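Local coordinates for arsenate reductase (arsC) (Archaeoglobus fulgidus, PDB 1Y1L) that reduces arsenate to arsenite as part of arsenical detoxification, using a fold of the low-molecular-weight phosphotyrosine phosphatase family, at the interface of chains A and B. Residues are numbered along the deposited sequence; one frame, centred on the assembly and turned at random. Chains: chain A/B, arsenate reductase (arsC).

Contact 1: the interface of chains A and B. Residues chain A 34, 81-84, 86; chain B 7, 80-83.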
loop_
_atom_site.group_PDB
_atom_site.type_symbol
_atom_site.label_atom_id
_atom_site.label_comp_id
_atom_site.label_asym_id
_atom_site.label_seq_id
_atom_site.Cartn_x
_atom_site.Cartn_y
_atom_site.Cartn_z
ATOM N N VAL A 34 -13.509 -9.751 0.329
ATOM C CA VAL A 34 -13.369 -8.807 1.415
ATOM C C VAL A 34 -14.639 -8.732 2.276
ATOM O O VAL A 34 -14.573 -8.564 3.492
ATOM C CB VAL A 34 -13.019 -7.429 0.841
ATOM C CG1 VAL A 34 -12.925 -6.395 1.934
ATOM C CG2 VAL A 34 -11.711 -7.507 0.095
ATOM N N SER A 81 -9.636 1.149 -7.023
ATOM C CA SER A 81 -9.689 0.807 -5.613
ATOM C C SER A 81 -9.244 -0.615 -5.334
ATOM O O SER A 81 -10.047 -1.487 -4.990
ATOM C CB SER A 81 -11.080 1.076 -5.043
ATOM O OG SER A 81 -12.081 0.584 -5.908
ATOM N N CYS A 82 -7.948 -0.844 -5.516
ATOM C CA CYS A 82 -7.354 -2.149 -5.274
ATOM C C CYS A 82 -7.178 -2.349 -3.779
ATOM O O CYS A 82 -6.446 -1.606 -3.120
ATOM C CB CYS A 82 -5.991 -2.240 -5.959
ATOM S SG CYS A 82 -5.630 -3.975 -6.376
ATOM N N VAL A 83 -7.887 -3.334 -3.245
ATOM C CA VAL A 83 -7.808 -3.656 -1.830
ATOM C C VAL A 83 -6.463 -4.348 -1.529
ATOM O O VAL A 83 -5.940 -5.098 -2.358
ATOM C CB VAL A 83 -9.015 -4.542 -1.410
ATOM C CG1 VAL A 83 -9.084 -5.795 -2.263
ATOM C CG2 VAL A 83 -8.939 -4.887 0.062
ATOM N N VAL A 84 -5.865 -4.014 -0.390
ATOM C CA VAL A 84 -4.598 -4.609 0.010
ATOM C C VAL A 84 -4.884 -5.631 1.102
ATOM O O VAL A 84 -5.802 -5.450 1.911
ATOM C CB VAL A 84 -3.597 -3.546 0.543
ATOM C CG1 VAL A 84 -4.004 -3.058 1.937
ATOM C CG2 VAL A 84 -2.184 -4.115 0.557
ATOM N N PRO A 86 -3.353 -8.347 4.268
ATOM C CA PRO A 86 -2.353 -8.488 5.336
ATOM C C PRO A 86 -1.292 -9.573 5.081
ATOM O O PRO A 86 -1.212 -10.561 5.822
ATOM C CB PRO A 86 -3.219 -8.829 6.548
ATOM C CG PRO A 86 -4.308 -9.650 5.944
ATOM C CD PRO A 86 -4.664 -8.850 4.718
ATOM N N ILE B 7 -16.520 0.199 1.682
ATOM C CA ILE B 7 -16.794 -0.579 0.481
ATOM C C ILE B 7 -18.131 -0.221 -0.168
ATOM O O ILE B 7 -18.194 0.608 -1.071
ATOM C CB ILE B 7 -16.783 -2.097 0.783
ATOM C CG1 ILE B 7 -15.391 -2.541 1.264
ATOM C CG2 ILE B 7 -17.232 -2.875 -0.447
ATOM C CD1 ILE B 7 -15.361 -3.946 1.829
ATOM N N SER B 80 -9.611 -7.159 8.215
ATOM C CA SER B 80 -8.301 -7.366 7.601
ATOM C C SER B 80 -8.271 -7.099 6.094
ATOM O O SER B 80 -7.730 -7.897 5.323
ATOM C CB SER B 80 -7.804 -8.791 7.893
ATOM O OG SER B 80 -8.769 -9.778 7.541
ATOM N N SER B 81 -8.791 -5.950 5.680
ATOM C CA SER B 81 -8.804 -5.620 4.262
ATOM C C SER B 81 -9.085 -4.148 3.993
ATOM O O SER B 81 -10.158 -3.766 3.508
ATOM C CB SER B 81 -9.794 -6.517 3.515
ATOM O OG SER B 81 -11.027 -6.608 4.205
ATOM N N CYS B 82 -8.105 -3.320 4.343
ATOM C CA CYS B 82 -8.200 -1.882 4.141
ATOM C C CYS B 82 -7.938 -1.584 2.678
ATOM O O CYS B 82 -6.866 -1.892 2.149
ATOM C CB CYS B 82 -7.225 -1.208 5.075
ATOM S SG CYS B 82 -7.793 0.514 5.223
ATOM N N VAL B 83 -8.946 -1.025 2.021
ATOM C CA VAL B 83 -8.840 -0.664 0.617
ATOM C C VAL B 83 -7.990 0.606 0.477
ATOM O O VAL B 83 -8.065 1.505 1.316
ATOM C CB VAL B 83 -10.251 -0.469 0.003
ATOM C CG1 VAL B 83 -11.042 0.564 0.787
ATOM C CG2 VAL B 83 -10.147 -0.084 -1.455
#
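With chi1 at 56°, A:Val83 holds CG1 in the crowded position between its backbone N and carbonyl carbon and turns CG2 anti to the N; B:Val83 does the same, so each chain offers the same methyl to its partner. A:Val34 instead places CG1 anti to its backbone N (chi1 177°), and that branch reaches across to chain B. The protein is an arsenate reductase of the low-molecular-weight phosphatase family, and this patch illustrates how a loop can build a two-fold contact by pairing with its own copy. Loop segments around residue 83 run antiparallel and form a beta bridge, the CA atoms of A:Val83 and B:Val83 lying 4.0 Å apart. Beside it the backbone carbonyl O of B:Cys82 takes part, accepting a weak hydrogen bond from the amide N of A:Val84 at 3.5 Å, long although nearly straight (163° at the hydrogen). The two valine methyls work as a reciprocal pair: A:Val83 CG2 rests 3.9 Å from B:Ser81 CB, and B:Val83 CG2 rests 3.9 Å from A:Ser81 CB. B:Ser81 also carries its hydroxyl in the crowded position, and its CB packs at 3.5 Å against CG1 of A:Val34. The same A:Val34 methyl meets the tip of B:Ile7, whose CD1 is 3.5 Å away; the two side chains cross obliquely, so the methyl is shared between the serine loop and the isoleucine. At the outer end, A:Pro86 lays its ring beside B:Ser80, with ring carbon CD 3.3 Å from the serine carbonyl O and CG turned toward its CB. A disulfide between B:Cys77 and B:Cys82, within one chain, has been observed in this protein, so the pairing loop carries a cysteine likely to serve in the redox chemistry.

Contact 2: the interface of chains A and B. Residues chain A 7, 34-35; chain B 7-8, 34-35, 78, 98.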
loop_
_atom_site.group_PDB
_atom_site.type_symbol
_atom_site.label_atom_id
_atom_site.label_comp_id
_atom_site.label_asym_id
_atom_site.label_seq_id
_atom_site.Cartn_x
_atom_site.Cartn_y
_atom_site.Cartn_z
ATOM N N ILE A 7 -13.886 -8.116 -3.931
ATOM C CA ILE A 7 -14.657 -7.616 -2.811
ATOM C C ILE A 7 -15.701 -8.612 -2.344
ATOM O O ILE A 7 -15.463 -9.399 -1.444
ATOM C CB ILE A 7 -15.377 -6.301 -3.143
ATOM C CG1 ILE A 7 -14.380 -5.201 -3.498
ATOM C CG2 ILE A 7 -16.248 -5.877 -1.975
ATOM C CD1 ILE A 7 -15.054 -3.930 -3.956
ATOM N N VAL A 34 -13.509 -9.751 0.329
ATOM C CA VAL A 34 -13.369 -8.807 1.415
ATOM C C VAL A 34 -14.639 -8.732 2.276
ATOM O O VAL A 34 -14.573 -8.564 3.492
ATOM C CB VAL A 34 -13.019 -7.429 0.841
ATOM C CG1 VAL A 34 -12.925 -6.395 1.934
ATOM C CG2 VAL A 34 -11.711 -7.507 0.095
ATOM N N GLU A 35 -15.801 -8.892 1.655
ATOM C CA GLU A 35 -17.061 -8.817 2.386
ATOM C C GLU A 35 -18.025 -9.966 2.087
ATOM O O GLU A 35 -18.053 -10.497 0.974
ATOM C CB GLU A 35 -17.733 -7.495 2.074
ATOM C CG GLU A 35 -18.856 -7.185 3.086
ATOM C CD GLU A 35 -19.843 -6.272 2.392
ATOM O OE1 GLU A 35 -19.427 -5.519 1.481
ATOM O OE2 GLU A 35 -21.044 -6.334 2.744
ATOM N N ILE B 7 -16.520 0.199 1.682
ATOM C CA ILE B 7 -16.794 -0.579 0.481
ATOM C C ILE B 7 -18.131 -0.221 -0.168
ATOM O O ILE B 7 -18.194 0.608 -1.071
ATOM C CB ILE B 7 -16.783 -2.097 0.783
ATOM C CG1 ILE B 7 -15.391 -2.541 1.264
ATOM C CG2 ILE B 7 -17.232 -2.875 -0.447
ATOM C CD1 ILE B 7 -15.361 -3.946 1.829
ATOM N N HIS B 8 -19.194 -0.864 0.310
ATOM C CA HIS B 8 -20.529 -0.664 -0.236
ATOM C C HIS B 8 -21.269 0.677 0.048
ATOM O O HIS B 8 -22.262 0.979 -0.608
ATOM C CB HIS B 8 -21.410 -1.931 -0.173
ATOM C CG HIS B 8 -21.867 -2.215 1.236
ATOM N ND1 HIS B 8 -22.974 -2.988 1.515
ATOM C CD2 HIS B 8 -21.379 -1.815 2.434
ATOM C CE1 HIS B 8 -23.164 -3.025 2.818
ATOM N NE2 HIS B 8 -22.207 -2.325 3.396
ATOM N N VAL B 34 -16.476 1.945 -2.534
ATOM C CA VAL B 34 -15.715 1.247 -3.551
ATOM C C VAL B 34 -16.639 0.578 -4.578
ATOM O O VAL B 34 -16.308 0.480 -5.767
ATOM C CB VAL B 34 -14.800 0.203 -2.898
ATOM C CG1 VAL B 34 -14.060 -0.576 -3.947
ATOM C CG2 VAL B 34 -13.805 0.889 -1.977
ATOM N N GLU B 35 -17.813 0.152 -4.128
ATOM C CA GLU B 35 -18.747 -0.520 -5.016
ATOM C C GLU B 35 -20.172 -0.002 -4.884
ATOM O O GLU B 35 -20.603 0.387 -3.801
ATOM C CB GLU B 35 -18.723 -2.010 -4.733
ATOM C CG GLU B 35 -19.384 -2.923 -5.774
ATOM C CD GLU B 35 -20.097 -4.017 -5.030
ATOM O OE1 GLU B 35 -19.599 -4.421 -3.956
ATOM O OE2 GLU B 35 -21.174 -4.448 -5.511
ATOM N N GLU B 78 -12.181 -3.117 6.962
ATOM C CA GLU B 78 -12.748 -4.334 7.547
ATOM C C GLU B 78 -11.775 -4.915 8.589
ATOM O O GLU B 78 -10.791 -4.264 8.962
ATOM C CB GLU B 78 -12.989 -5.369 6.441
ATOM C CG GLU B 78 -13.840 -4.881 5.271
ATOM C CD GLU B 78 -15.330 -5.107 5.479
ATOM O OE1 GLU B 78 -15.995 -4.224 6.063
ATOM O OE2 GLU B 78 -15.837 -6.171 5.051
ATOM N N ASN B 98 -18.525 -4.418 10.603
ATOM C CA ASN B 98 -19.546 -4.230 9.573
ATOM C C ASN B 98 -20.908 -4.611 10.167
ATOM O O ASN B 98 -21.166 -5.789 10.422
ATOM C CB ASN B 98 -19.203 -5.134 8.389
ATOM C CG ASN B 98 -20.058 -4.870 7.187
ATOM O OD1 ASN B 98 -20.996 -4.079 7.241
ATOM N ND2 ASN B 98 -19.729 -5.523 6.075
#
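The loops that follow strands 2-6 and 29-33 meet across the dyad in both chains, joined from chain B by the loop residues after strands 73-77 and 91-95. At the centre A:Ile7 and B:Ile7 face each other tip to tip, their CG2 branches, each anti to its own backbone N, 3.5 Å apart. CD1 of A:Ile7 continues obliquely to CG1 of B:Val34, also at 3.5 Å, the twin of the packing on the opposite side. A:Glu35, extended with CG anti to the backbone N (chi1 -165°), slides antiparallel past B:Ile7. Its OE2 ends 3.9 Å above one face of the B:His8 ring, offset toward the rim, with carboxylate and ring planes 63° apart; a charged histidine would favour this, but its charge is not seen. Alongside, B:Asn98 brings its amide ND2 to 3.5 Å from CG of A:Glu35. B:Glu78, bent at chi2, crosses A:Val34 so that its carboxylate OE2 lies 3.1 Å from the carbonyl O of A:Val34. Two acceptors would repel here, so the B:Glu78 carboxyl may be protonated and donate, which nearby A:Glu35 could favour; at this resolution the distance alone does not decide it. B:Ile7 and B:His8, like A:Ile7, belong to the CX5R phosphate-binding loop, and the site lies at the C-terminal ends of the central sheet's strands, where this fold places its active site.

About 8 Å separates the C-alpha centres of contact 1 and contact 2, which share A:Val34 and B:Ile7 and so form neighbouring parts of one two-fold interface. Contact 1 is supplied largely by the cysteine-bearing loop of residues 80 to 86, contact 2 by the phosphate-binding loop and its neighbours. Pairing the chains this way turns the two active-site faces toward each other, and might limit access of arsenate or of a reducing partner. The deposited assembly holds four copies, and the structure alone does not show whether this pairing persists in solution.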